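Local coordinates for intracellular sulfur oxidation protein DsrF (Allochromatium vinosum, PDB 2HY5), which has no established function but could take part in the oxidation of intracellular sulfur, at residues S66-Y69 against R70-G73. Numbering follows the deposited sequence.
Sequences SPTY and RTLG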
# COMPACT_ATOMS: atom_id res chain seq x y z
N SER B 66 6.93 13.05 15.97
CA SER B 66 6.09 14.24 15.99
C SER B 66 6.82 15.54 16.32
O SER B 66 6.52 16.59 15.74
CB SER B 66 4.91 14.05 16.96
OG SER B 66 5.36 13.96 18.30
N PRO B 67 7.79 15.51 17.26
CA PRO B 67 8.50 16.75 17.60
C PRO B 67 9.10 17.47 16.39
O PRO B 67 9.21 18.70 16.37
CB PRO B 67 9.57 16.27 18.58
CG PRO B 67 8.87 15.14 19.28
CD PRO B 67 8.22 14.41 18.13
N THR B 68 9.49 16.70 15.38
CA THR B 68 10.08 17.28 14.19
C THR B 68 9.16 18.29 13.50
O THR B 68 9.63 19.31 12.99
CB THR B 68 10.48 16.19 13.19
OG1 THR B 68 11.42 15.31 13.81
CG2 THR B 68 11.12 16.80 11.95
N TYR B 69 7.86 18.02 13.48
CA TYR B 69 6.93 18.96 12.86
C TYR B 69 7.03 20.33 13.52
O TYR B 69 6.90 21.36 12.85
CB TYR B 69 5.48 18.49 12.96
CG TYR B 69 5.15 17.27 12.14
CD1 TYR B 69 5.15 16.00 12.72
CD2 TYR B 69 4.83 17.37 10.79
CE1 TYR B 69 4.85 14.87 11.97
CE2 TYR B 69 4.53 16.25 10.03
CZ TYR B 69 4.54 14.99 10.63
OH TYR B 69 4.26 13.88 9.88
N ARG B 70 7.24 20.35 14.83
CA ARG B 70 7.32 21.62 15.54
C ARG B 70 8.58 22.42 15.25
O ARG B 70 8.70 23.58 15.67
CB ARG B 70 7.16 21.40 17.05
CG ARG B 70 5.77 20.88 17.43
CD ARG B 70 5.50 21.03 18.92
NE ARG B 70 6.30 20.11 19.73
CZ ARG B 70 6.11 18.79 19.77
NH1 ARG B 70 5.15 18.24 19.05
NH2 ARG B 70 6.87 18.04 20.54
N THR B 71 9.52 21.82 14.52
CA THR B 71 10.77 22.49 14.18
C THR B 71 10.75 23.07 12.77
O THR B 71 11.67 23.77 12.37
CB THR B 71 11.97 21.53 14.26
OG1 THR B 71 11.91 20.59 13.18
CG2 THR B 71 11.96 20.78 15.58
N LEU B 72 9.69 22.77 12.02
CA LEU B 72 9.57 23.25 10.64
C LEU B 72 9.83 24.74 10.46
O LEU B 72 10.39 25.15 9.45
CB LEU B 72 8.20 22.88 10.07
CG LEU B 72 7.99 21.40 9.74
CD1 LEU B 72 6.58 21.17 9.23
CD2 LEU B 72 9.01 20.97 8.68
N GLY B 73 9.41 25.54 11.44
CA GLY B 73 9.64 26.97 11.34
C GLY B 73 11.12 27.27 11.32
O GLY B 73 11.57 28.23 10.69
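Arg70 folds its guanidinium back so that one face lies over Pro67 CA, which stands 3.4 Å above the group's plane and is offset toward its rim, and Arg70 NH2 comes 3.7 Å from Pro67 CG. This group and the Tyr69 ring ride on consecutive 3-10-like turns, identified by successive i+3 to i backbone bonds: a weak one from Arg70 N to Pro67 O, then Thr71 N to Thr68 O and Leu72 N to Tyr69 O. The Tyr69 ring has Ser66 CA at its edge, while Leu72 CD1 approaches obliquely, 4.5 Å from Tyr69 CD2. A bend at chi3 (-70°) turns the end of the arginine chain toward residues 66-67. The turns belong to the connection between parallel strands 38-43 and 79-83 of the central sheet. Their inner side packs on helix 21-32, where Thr68 meets Trp23, Leu26 and Leu30 and Tyr69 meets Ala22; the Tyr69 hydroxyl is hydrogen-bonded to Gln50. Arg70 and Pro67, by contrast, are exposed. Leu72 CG lies 3.3 Å from Tyr69 O, the acceptor of its own backbone N-H. Two donors of one residue grip Thr68 O: Thr71 N, at 2.9 Å, sits 60° out of the carbonyl plane, leaving a lone pair for the side chain. With chi1 at 71°, Thr71 places its hydroxyl between its own N and carbonyl carbon, and OG1 donates in the carbonyl plane to a lone pair of Thr68 O at 2.6 Å.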